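Local coordinates for protein putative marr-family transcriptional repressor (Streptomyces coelicolor, PDB 3ZPL) that binds DNA as a dimer through winged-helix domains of the MarR family and probably acts as a transcriptional repressor, at residues G53-H56 with V57-G60; A82-T85 with R86-S90; A92-R95 with L96-G100; P131-V134 with D135-Q139. All blocks are in the same frame, centred on the assembly; numbering follows the deposited sequence.

Contact 1. Residues G53-H56 with V57-G60; sequences GMPH and VYYG. With nucleotides of chain D.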
# COMPACT_ATOMS: atom_id res chain seq x y z
N GLY A 53 -17.80 -6.28 3.59
CA GLY A 53 -17.63 -7.40 2.68
C GLY A 53 -16.79 -7.14 1.45
O GLY A 53 -16.93 -7.85 0.47
N MET A 54 -15.88 -6.17 1.50
CA MET A 54 -14.98 -5.91 0.36
C MET A 54 -13.71 -5.18 0.79
O MET A 54 -13.71 -4.51 1.83
CB MET A 54 -15.69 -5.08 -0.68
CG MET A 54 -15.82 -3.62 -0.33
SD MET A 54 -16.91 -2.86 -1.53
CE MET A 54 -17.82 -1.72 -0.48
N PRO A 55 -12.64 -5.29 -0.01
CA PRO A 55 -11.36 -4.67 0.31
C PRO A 55 -11.35 -3.19 0.06
O PRO A 55 -12.27 -2.66 -0.52
CB PRO A 55 -10.39 -5.38 -0.61
CG PRO A 55 -11.22 -5.67 -1.81
CD PRO A 55 -12.57 -6.04 -1.28
N HIS A 56 -10.30 -2.50 0.51
CA HIS A 56 -10.28 -1.04 0.45
C HIS A 56 -10.36 -0.50 -0.96
O HIS A 56 -11.02 0.50 -1.20
CB HIS A 56 -9.05 -0.47 1.16
CG HIS A 56 -9.06 1.02 1.29
ND1 HIS A 56 -7.92 1.79 1.20
CD2 HIS A 56 -10.08 1.90 1.51
CE1 HIS A 56 -8.22 3.06 1.38
NE2 HIS A 56 -9.53 3.16 1.57
N VAL A 57 -9.69 -1.15 -1.90
CA VAL A 57 -9.62 -0.60 -3.25
C VAL A 57 -10.99 -0.61 -3.90
O VAL A 57 -11.39 0.38 -4.53
CB VAL A 57 -8.65 -1.39 -4.15
CG1 VAL A 57 -8.43 -0.65 -5.46
CG2 VAL A 57 -7.32 -1.63 -3.43
N TYR A 58 -11.71 -1.71 -3.74
CA TYR A 58 -13.08 -1.84 -4.23
C TYR A 58 -13.99 -0.74 -3.65
O TYR A 58 -14.62 0.01 -4.39
CB TYR A 58 -13.63 -3.22 -3.88
CG TYR A 58 -13.06 -4.38 -4.70
CD1 TYR A 58 -11.85 -4.28 -5.37
CD2 TYR A 58 -13.71 -5.59 -4.74
CE1 TYR A 58 -11.32 -5.35 -6.09
CE2 TYR A 58 -13.18 -6.65 -5.45
CZ TYR A 58 -11.99 -6.52 -6.13
OH TYR A 58 -11.51 -7.60 -6.84
N TYR A 59 -14.07 -0.66 -2.33
CA TYR A 59 -14.82 0.40 -1.66
C TYR A 59 -14.57 1.77 -2.31
O TYR A 59 -15.52 2.54 -2.55
CB TYR A 59 -14.46 0.45 -0.19
CG TYR A 59 -15.28 1.42 0.63
CD1 TYR A 59 -16.49 1.03 1.19
CD2 TYR A 59 -14.83 2.71 0.87
CE1 TYR A 59 -17.24 1.90 1.97
CE2 TYR A 59 -15.56 3.59 1.65
CZ TYR A 59 -16.77 3.18 2.19
OH TYR A 59 -17.50 4.05 2.95
N GLY A 60 -13.30 2.07 -2.59
CA GLY A 60 -12.92 3.31 -3.28
C GLY A 60 -13.62 3.49 -4.63
O GLY A 60 -14.00 4.61 -4.99
P DT D 12 -12.18 -10.76 -3.74
OP1 DT D 12 -12.76 -9.69 -2.88
OP2 DT D 12 -12.90 -11.31 -4.93
O5' DT D 12 -10.78 -10.29 -4.33
C5' DT D 12 -9.79 -9.78 -3.45
C4' DT D 12 -8.48 -9.67 -4.19
O4' DT D 12 -8.07 -10.97 -4.66
C3' DT D 12 -8.54 -8.78 -5.43
O3' DT D 12 -7.71 -7.66 -5.12
C2' DT D 12 -8.06 -9.67 -6.57
C1' DT D 12 -7.34 -10.79 -5.85
N1 DT D 12 -7.29 -12.08 -6.56
C2 DT D 12 -6.06 -12.61 -6.89
O2 DT D 12 -5.01 -12.07 -6.61
N3 DT D 12 -6.12 -13.81 -7.56
C4 DT D 12 -7.25 -14.51 -7.92
O4 DT D 12 -7.15 -15.60 -8.49
C5 DT D 12 -8.51 -13.89 -7.54
C7 DT D 12 -9.79 -14.58 -7.90
C6 DT D 12 -8.46 -12.72 -6.90
P DC D 13 -7.34 -6.58 -6.21
OP1 DC D 13 -6.90 -5.36 -5.48
OP2 DC D 13 -8.45 -6.50 -7.18
O5' DC D 13 -6.00 -7.18 -6.84
C5' DC D 13 -4.76 -7.11 -6.08
C4' DC D 13 -3.60 -7.52 -6.95
O4' DC D 13 -3.87 -8.86 -7.46
C3' DC D 13 -3.42 -6.63 -8.18
O3' DC D 13 -2.05 -6.20 -8.32
C2' DC D 13 -3.95 -7.48 -9.33
C1' DC D 13 -3.66 -8.89 -8.86
N1 DC D 13 -4.50 -9.96 -9.42
C2 DC D 13 -3.89 -11.13 -9.87
O2 DC D 13 -2.66 -11.23 -9.79
N3 DC D 13 -4.65 -12.11 -10.41
C4 DC D 13 -5.97 -11.97 -10.47
N4 DC D 13 -6.69 -12.98 -10.99
C5 DC D 13 -6.63 -10.80 -10.00
C6 DC D 13 -5.86 -9.82 -9.50
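Pro-55 sets its ring over one face of the Tyr-58 phenol, with Pro-55 CG 3.8 Å from the centroid of the Tyr-58 ring and 18° off its normal, a CH-pi contact in which the bump of the pyrrolidine covers part of the flat aromatic surface. Pro-55 CG lies toward the rim, nearest Tyr-58 CG and CD2. Met-54 packs beside it, against the start of the helix: its chain bends at chi3 (142°) and carries the methyl to the edge of the Tyr-59 ring, CE lying 3.5 Å from CD1, while SD rests 4.1 Å from Tyr-58 CB. The two residues before the helix therefore wedge against neighbouring tyrosines of its first turn. Pro-55 is the N-cap, and its carbonyl O accepts a nearly straight bond from Tyr-59 N at 3.2 Å; Gly-60 N follows to His-56 O. At the far end of its ring, Tyr-58 OH makes a weak hydrogen bond of 3.3 Å to OP2 of DC13 of chain D. An alanine at Tyr-58 is likely to leave Pro-55 without the face it covers and to cost this phosphate its hydroxyl. Arg-95 and Ala-92 of helix 86-98 also touch the Tyr-58 side chain, and Asp-45 OD1 accepts from His-56 N. An N-capped helix start within the winged-helix DNA-binding domain thus brings the Tyr-58 hydroxyl to the phosphate backbone.

Contact 2. Residues A82-T85 with R86-S90; sequences AKIT and RSRLS. With nucleotides of chain C; nucleotides of chain D.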
# COMPACT_ATOMS: atom_id res chain seq x y z
N ALA A 82 -8.65 5.76 -9.60
CA ALA A 82 -8.24 4.75 -8.64
C ALA A 82 -6.73 4.47 -8.67
O ALA A 82 -6.17 3.96 -7.70
CB ALA A 82 -8.99 3.46 -8.92
N LYS A 83 -6.09 4.80 -9.79
CA LYS A 83 -4.64 4.60 -10.00
C LYS A 83 -4.30 3.14 -10.14
O LYS A 83 -3.22 2.70 -9.72
CB LYS A 83 -3.81 5.25 -8.91
CG LYS A 83 -4.22 6.68 -8.56
CD LYS A 83 -3.99 7.62 -9.72
CE LYS A 83 -4.78 8.91 -9.54
NZ LYS A 83 -4.61 9.83 -10.69
N ILE A 84 -5.20 2.38 -10.76
CA ILE A 84 -5.01 0.96 -10.95
C ILE A 84 -5.01 0.67 -12.43
O ILE A 84 -5.23 1.57 -13.22
CB ILE A 84 -6.12 0.15 -10.24
CG1 ILE A 84 -7.46 0.29 -10.97
CG2 ILE A 84 -6.20 0.57 -8.77
CD1 ILE A 84 -8.63 -0.22 -10.19
N THR A 85 -4.83 -0.60 -12.80
CA THR A 85 -4.88 -0.95 -14.21
C THR A 85 -6.29 -1.28 -14.64
O THR A 85 -7.12 -1.70 -13.85
CB THR A 85 -3.94 -2.13 -14.54
OG1 THR A 85 -4.41 -3.32 -13.91
CG2 THR A 85 -2.52 -1.81 -14.09
N ARG A 86 -6.54 -1.16 -15.93
CA ARG A 86 -7.81 -1.55 -16.53
C ARG A 86 -8.16 -3.01 -16.27
O ARG A 86 -9.33 -3.37 -16.15
CB ARG A 86 -7.75 -1.34 -18.04
CG ARG A 86 -7.52 0.09 -18.49
CD ARG A 86 -7.51 0.16 -20.03
NE ARG A 86 -6.17 0.49 -20.52
CZ ARG A 86 -5.69 0.10 -21.70
NH1 ARG A 86 -6.40 -0.66 -22.55
NH2 ARG A 86 -4.45 0.46 -22.04
N SER A 87 -7.12 -3.83 -16.18
CA SER A 87 -7.25 -5.27 -16.02
C SER A 87 -7.79 -5.56 -14.66
O SER A 87 -8.82 -6.23 -14.50
CB SER A 87 -5.88 -5.90 -16.13
OG SER A 87 -5.91 -6.91 -17.10
N ARG A 88 -7.10 -5.00 -13.67
CA ARG A 88 -7.54 -5.10 -12.31
C ARG A 88 -8.95 -4.55 -12.18
O ARG A 88 -9.77 -5.13 -11.47
CB ARG A 88 -6.60 -4.31 -11.42
CG ARG A 88 -6.94 -4.41 -9.95
CD ARG A 88 -6.04 -3.46 -9.20
NE ARG A 88 -6.03 -3.70 -7.77
CZ ARG A 88 -5.16 -3.14 -6.95
NH1 ARG A 88 -4.24 -2.32 -7.43
NH2 ARG A 88 -5.21 -3.39 -5.65
N LEU A 89 -9.23 -3.44 -12.85
CA LEU A 89 -10.56 -2.85 -12.78
C LEU A 89 -11.65 -3.76 -13.35
O LEU A 89 -12.73 -3.87 -12.75
CB LEU A 89 -10.60 -1.51 -13.51
CG LEU A 89 -11.97 -0.82 -13.47
CD1 LEU A 89 -12.50 -0.63 -12.06
CD2 LEU A 89 -11.84 0.53 -14.14
N SER A 90 -11.39 -4.40 -14.50
CA SER A 90 -12.36 -5.30 -15.10
C SER A 90 -12.67 -6.41 -14.14
O SER A 90 -13.84 -6.67 -13.84
CB SER A 90 -11.85 -5.90 -16.39
OG SER A 90 -11.58 -4.89 -17.33
P DT C 6 -14.78 -4.17 -19.24
OP1 DT C 6 -16.19 -4.33 -18.81
OP2 DT C 6 -13.78 -3.69 -18.26
O5' DT C 6 -14.26 -5.56 -19.83
C5' DT C 6 -14.94 -6.18 -20.92
C4' DT C 6 -14.23 -7.46 -21.30
O4' DT C 6 -12.87 -7.18 -21.71
C3' DT C 6 -14.14 -8.49 -20.18
O3' DT C 6 -14.83 -9.66 -20.64
C2' DT C 6 -12.65 -8.68 -19.95
C1' DT C 6 -12.04 -8.23 -21.27
N1 DT C 6 -10.66 -7.70 -21.18
C2 DT C 6 -9.63 -8.41 -21.74
O2 DT C 6 -9.78 -9.46 -22.34
N3 DT C 6 -8.39 -7.83 -21.59
C4 DT C 6 -8.09 -6.65 -20.94
O4 DT C 6 -6.93 -6.26 -20.86
C5 DT C 6 -9.23 -5.97 -20.35
C7 DT C 6 -9.01 -4.68 -19.62
C6 DT C 6 -10.44 -6.52 -20.50
P DC D 13 -7.34 -6.58 -6.21
OP1 DC D 13 -6.90 -5.36 -5.48
OP2 DC D 13 -8.45 -6.50 -7.18
O5' DC D 13 -6.00 -7.18 -6.84
C5' DC D 13 -4.76 -7.11 -6.08
C4' DC D 13 -3.60 -7.52 -6.95
O4' DC D 13 -3.87 -8.86 -7.46
C3' DC D 13 -3.42 -6.63 -8.18
O3' DC D 13 -2.05 -6.20 -8.32
C2' DC D 13 -3.95 -7.48 -9.33
C1' DC D 13 -3.66 -8.89 -8.86
N1 DC D 13 -4.50 -9.96 -9.42
C2 DC D 13 -3.89 -11.13 -9.87
O2 DC D 13 -2.66 -11.23 -9.79
N3 DC D 13 -4.65 -12.11 -10.41
C4 DC D 13 -5.97 -11.97 -10.47
N4 DC D 13 -6.69 -12.98 -10.99
C5 DC D 13 -6.63 -10.80 -10.00
C6 DC D 13 -5.86 -9.82 -9.50
P DT C 7 -14.91 -10.94 -19.73
OP1 DT C 7 -16.08 -11.74 -20.19
OP2 DT C 7 -14.79 -10.50 -18.31
O5' DT C 7 -13.57 -11.72 -20.12
C5' DT C 7 -13.40 -12.34 -21.40
C4' DT C 7 -12.15 -13.18 -21.40
O4' DT C 7 -11.00 -12.33 -21.31
C3' DT C 7 -12.04 -14.17 -20.23
O3' DT C 7 -12.14 -15.49 -20.75
C2' DT C 7 -10.71 -13.85 -19.56
C1' DT C 7 -9.99 -12.94 -20.53
N1 DT C 7 -9.21 -11.86 -19.91
C2 DT C 7 -7.87 -11.72 -20.23
O2 DT C 7 -7.28 -12.49 -20.96
N3 DT C 7 -7.25 -10.66 -19.63
C4 DT C 7 -7.82 -9.72 -18.78
O4 DT C 7 -7.13 -8.81 -18.33
C5 DT C 7 -9.23 -9.90 -18.53
C7 DT C 7 -9.93 -8.94 -17.63
C6 DT C 7 -9.85 -10.94 -19.10
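Thr-85 occupies the N-cap of helix 86-98 and uses both its oxygens: OG1 accepts from Arg-88 N at 3.2 Å, a nearly straight capping bond, and the carbonyl O accepts from Leu-89 N. OG1 is brought over the helix start because it sits between the backbone N and the carbonyl carbon (chi1 67°). Arg-88 then runs out extended, its side chain crossing that of Ile-84 at about a right angle, with CD against Ile-84 CB and NH1 resting near Ile-84 CG2, and brings the NE and NH2 edge of the guanidinium to the phosphate of DC13 of chain D. A single oxygen takes both bonds, OP1 lying 3.0 Å from Arg-88 NE and 2.6 Å from Arg-88 NH2, while the sugar carbon C3' of the same nucleotide lies over one guanidinium face. On the DNA-facing side, Ser-87 OG accepts a hydrogen bond from N4 of a cytosine base and lies 2.6 Å from O4 of DT7 of chain C. Ser-90 OG has two acceptors for its one proton, Arg-86 O at 3.0 Å and OP2 of DT6 of chain C at 2.7 Å. Arg-86 gives NE to Trp-175 O and makes a weak bond through NH1 to N7 of an adenine base. These base and phosphate contacts identify helix 86-98 as the recognition helix of the winged-helix domain. Behind it, Ile-84 CD1 lies against Leu-89 CB, and Leu-89 packs on Met-75, Leu-78 and Ala-79 of helix 75-82 and on Leu-61 of helix 56-66.

Contact 3. Residues A92-R95 with L96-G100; sequences AVAR and LEKNG. With nucleotides of chain D.
Ala-92 O accepts the backbone N-H of Leu-96 at 2.9 Å and is also approached by Leu-96 CG, so the leucine side chain lies back along the turn. Val-93 O takes Glu-97 N, and Ala-94 O takes Lys-98 N, with the aliphatic CG of Lys-98 passing 3.3 Å from Ala-94 O. Arg-95 carries the polar work. Its O receives Asn-99 N at 3.2 Å, while its side chain, bent at chi2 (-88°) and again at chi3, turns out of the helix toward the phosphate of DT12 of chain D. There NH2 donates to OP1 at 2.8 Å, and NE adds weak bonds to OP1 and OP2. Arg-95 NH2 also bonds to Gly-53 O, which ties the phosphate-facing group to the loop before helix 56-66. Gly-100, at positive phi, ends helix 86-98 in a Schellman motif, and its N bonds to Glu-97 O. On the inner side Leu-96 packs on Tyr-58 and Ala-92 on Leu-61, both of helix 56-66, and Val-93 and Leu-96 meet Val-102 of strand 102-106. Glu-97 OE1 forms a salt bridge with Arg-104 of that same strand, joining the helix to the first strand of the wing.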
# COMPACT_ATOMS: atom_id res chain seq x y z
N ALA A 92 -12.28 -6.44 -10.91
CA ALA A 92 -12.95 -5.90 -9.74
C ALA A 92 -14.43 -5.63 -10.00
O ALA A 92 -15.28 -5.93 -9.15
CB ALA A 92 -12.27 -4.62 -9.29
N VAL A 93 -14.74 -5.07 -11.17
CA VAL A 93 -16.14 -4.80 -11.53
C VAL A 93 -16.95 -6.09 -11.86
O VAL A 93 -18.17 -6.12 -11.65
CB VAL A 93 -16.23 -3.77 -12.65
CG1 VAL A 93 -17.67 -3.57 -13.09
CG2 VAL A 93 -15.64 -2.45 -12.17
N ALA A 94 -16.30 -7.16 -12.34
CA ALA A 94 -16.99 -8.44 -12.49
C ALA A 94 -17.45 -8.91 -11.13
O ALA A 94 -18.57 -9.42 -10.97
CB ALA A 94 -16.08 -9.48 -13.11
N ARG A 95 -16.60 -8.71 -10.13
CA ARG A 95 -16.85 -9.17 -8.78
C ARG A 95 -17.95 -8.31 -8.11
O ARG A 95 -18.81 -8.85 -7.42
CB ARG A 95 -15.54 -9.16 -7.97
CG ARG A 95 -15.59 -9.86 -6.61
CD ARG A 95 -16.06 -8.92 -5.50
NE ARG A 95 -15.46 -9.19 -4.18
CZ ARG A 95 -15.89 -8.65 -3.03
NH1 ARG A 95 -16.93 -7.82 -3.00
NH2 ARG A 95 -15.29 -8.96 -1.88
N LEU A 96 -17.90 -7.00 -8.34
CA LEU A 96 -18.88 -6.08 -7.77
C LEU A 96 -20.25 -6.22 -8.45
O LEU A 96 -21.31 -6.08 -7.80
CB LEU A 96 -18.39 -4.64 -7.88
CG LEU A 96 -17.09 -4.31 -7.12
CD1 LEU A 96 -16.57 -2.93 -7.52
CD2 LEU A 96 -17.30 -4.36 -5.62
N GLU A 97 -20.24 -6.47 -9.75
CA GLU A 97 -21.44 -6.75 -10.51
C GLU A 97 -22.09 -8.01 -9.99
O GLU A 97 -23.32 -8.05 -9.80
CB GLU A 97 -21.10 -6.89 -12.00
CG GLU A 97 -22.30 -6.94 -12.93
CD GLU A 97 -21.90 -6.80 -14.38
OE1 GLU A 97 -20.95 -7.50 -14.80
OE2 GLU A 97 -22.55 -6.01 -15.11
N LYS A 98 -21.28 -9.05 -9.76
CA LYS A 98 -21.79 -10.31 -9.20
C LYS A 98 -22.55 -10.08 -7.91
O LYS A 98 -23.69 -10.50 -7.80
CB LYS A 98 -20.68 -11.35 -9.02
CG LYS A 98 -20.41 -12.08 -10.33
CD LYS A 98 -19.50 -13.28 -10.12
CE LYS A 98 -19.16 -13.98 -11.45
NZ LYS A 98 -18.66 -13.02 -12.48
N ASN A 99 -21.97 -9.38 -6.94
CA ASN A 99 -22.71 -9.13 -5.73
C ASN A 99 -23.73 -7.98 -5.81
O ASN A 99 -24.39 -7.67 -4.82
CB ASN A 99 -21.84 -9.09 -4.43
CG ASN A 99 -20.53 -8.40 -4.60
OD1 ASN A 99 -19.47 -8.99 -4.37
ND2 ASN A 99 -20.57 -7.14 -4.99
N GLY A 100 -23.88 -7.37 -6.97
CA GLY A 100 -25.00 -6.46 -7.21
C GLY A 100 -24.79 -5.00 -6.86
O GLY A 100 -25.73 -4.21 -6.96
P DT D 12 -12.18 -10.76 -3.74
OP1 DT D 12 -12.76 -9.69 -2.88
OP2 DT D 12 -12.90 -11.31 -4.93
O5' DT D 12 -10.78 -10.29 -4.33
C5' DT D 12 -9.79 -9.78 -3.45
C4' DT D 12 -8.48 -9.67 -4.19
O4' DT D 12 -8.07 -10.97 -4.66
C3' DT D 12 -8.54 -8.78 -5.43
O3' DT D 12 -7.71 -7.66 -5.12
C2' DT D 12 -8.06 -9.67 -6.57
C1' DT D 12 -7.34 -10.79 -5.85
N1 DT D 12 -7.29 -12.08 -6.56
C2 DT D 12 -6.06 -12.61 -6.89
O2 DT D 12 -5.01 -12.07 -6.61
N3 DT D 12 -6.12 -13.81 -7.56
C4 DT D 12 -7.25 -14.51 -7.92
O4 DT D 12 -7.15 -15.60 -8.49
C5 DT D 12 -8.51 -13.89 -7.54
C7 DT D 12 -9.79 -14.58 -7.90
C6 DT D 12 -8.46 -12.72 -6.90

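Contact 4. Residues P131-V134 with D135-Q139; sequences PGHV and DAVRQ
Val-137 places CG2 over one face of the His-133 imidazole, 3.8 Å from the ring centroid and 26° off the normal, in a CH-pi contact between residues one helical turn apart. The methyl sits toward the rim, nearest the NE2 and CE1 end; CG of His-133 stands opposite the backbone N across CA-CB (chi1 177°), which lets the ring lean along the helix. Four i to i+4 backbone hydrogen bonds run through the same turn. Asp-135 N to Pro-131 O and Ala-136 N to Gly-132 O are both 3.0 Å and almost straight, and the bonds Val-137 N to His-133 O and Arg-138 N to Val-134 O continue the helix past the kink at Pro-131. Polar ends find partners elsewhere: His-133 ND1 bonds to Gln-47 OE1 of helix 24-52, and Arg-138 NH2 bonds to Trp-21 O and makes a salt bridge with Glu-26, both of the second subunit. An alanine in place of His-133 would probably leave Gln-47 OE1 without the bond from His-133 ND1 and open a gap beside Val-137 CG2. Val-134 packs on Leu-22 and Val-137 on Trp-30, both of the second subunit, so this turn of helix 120-142 belongs to the helical dimer interface known in MarR proteins.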
# COMPACT_ATOMS: atom_id res chain seq x y z
N PRO A 131 -19.67 5.75 7.66
CA PRO A 131 -19.37 6.19 9.04
C PRO A 131 -18.32 5.33 9.75
O PRO A 131 -17.41 5.86 10.37
CB PRO A 131 -20.72 6.08 9.76
CG PRO A 131 -21.76 5.83 8.72
CD PRO A 131 -21.11 5.85 7.36
N GLY A 132 -18.46 4.00 9.67
CA GLY A 132 -17.44 3.09 10.20
C GLY A 132 -16.09 3.38 9.56
O GLY A 132 -15.12 3.66 10.26
N HIS A 133 -16.04 3.35 8.23
CA HIS A 133 -14.78 3.56 7.53
C HIS A 133 -14.17 4.93 7.83
O HIS A 133 -12.94 5.06 7.91
CB HIS A 133 -14.95 3.41 6.01
CG HIS A 133 -13.70 3.71 5.25
ND1 HIS A 133 -12.59 2.88 5.30
CD2 HIS A 133 -13.35 4.75 4.46
CE1 HIS A 133 -11.63 3.39 4.55
NE2 HIS A 133 -12.07 4.53 4.04
N VAL A 134 -15.01 5.95 7.97
CA VAL A 134 -14.53 7.28 8.31
C VAL A 134 -13.89 7.29 9.70
O VAL A 134 -12.77 7.75 9.84
CB VAL A 134 -15.63 8.35 8.17
CG1 VAL A 134 -15.19 9.67 8.76
CG2 VAL A 134 -15.97 8.53 6.69
N ASP A 135 -14.57 6.74 10.70
CA ASP A 135 -13.99 6.58 12.04
C ASP A 135 -12.60 5.97 11.95
O ASP A 135 -11.63 6.54 12.42
CB ASP A 135 -14.84 5.67 12.94
CG ASP A 135 -15.87 6.43 13.80
OD1 ASP A 135 -15.83 7.69 13.98
OD2 ASP A 135 -16.73 5.70 14.35
N ALA A 136 -12.53 4.77 11.36
CA ALA A 136 -11.27 4.03 11.24
C ALA A 136 -10.15 4.87 10.62
O ALA A 136 -9.01 4.81 11.07
CB ALA A 136 -11.48 2.75 10.45
N VAL A 137 -10.49 5.66 9.61
CA VAL A 137 -9.53 6.57 8.98
C VAL A 137 -9.20 7.77 9.88
O VAL A 137 -8.08 8.28 9.84
CB VAL A 137 -10.04 7.06 7.61
CG1 VAL A 137 -9.16 8.17 7.05
CG2 VAL A 137 -10.08 5.88 6.63
N ARG A 138 -10.17 8.23 10.66
CA ARG A 138 -9.90 9.27 11.66
C ARG A 138 -8.92 8.75 12.71
O ARG A 138 -7.87 9.34 12.92
CB ARG A 138 -11.19 9.72 12.36
CG ARG A 138 -11.97 10.80 11.61
CD ARG A 138 -12.86 11.75 12.41
NE ARG A 138 -13.35 12.82 11.52
CZ ARG A 138 -12.61 13.85 11.08
NH1 ARG A 138 -11.34 13.98 11.42
NH2 ARG A 138 -13.16 14.76 10.27
N GLN A 139 -9.30 7.65 13.36
CA GLN A 139 -8.59 7.12 14.53
C GLN A 139 -7.16 6.76 14.18
O GLN A 139 -6.26 7.00 14.96
CB GLN A 139 -9.30 5.91 15.14

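Overall arrangement
From the N terminus the four contacts come in series, none nesting or crossing. Contact 1 turns the chain from the end of helix 24-52 into helix 56-66; contact 2 closes the turn between helices 75-82 and 86-98; contact 3 ends helix 86-98 ahead of strand 102-106; contact 4 lies within helix 120-142. Contact 1 is the hub: Val-57 touches Arg-88 and Ile-84 of contact 2, Met-54 lies beside Arg-95 of contact 3, and the rings of His-56 and Tyr-59 meet His-133 of contact 4. Contacts 1 to 3 reach the DNA; contact 4 lies about 13 Å from it at the nearest atom and packs most broadly on the second subunit, which contacts 1 and 2 also touch.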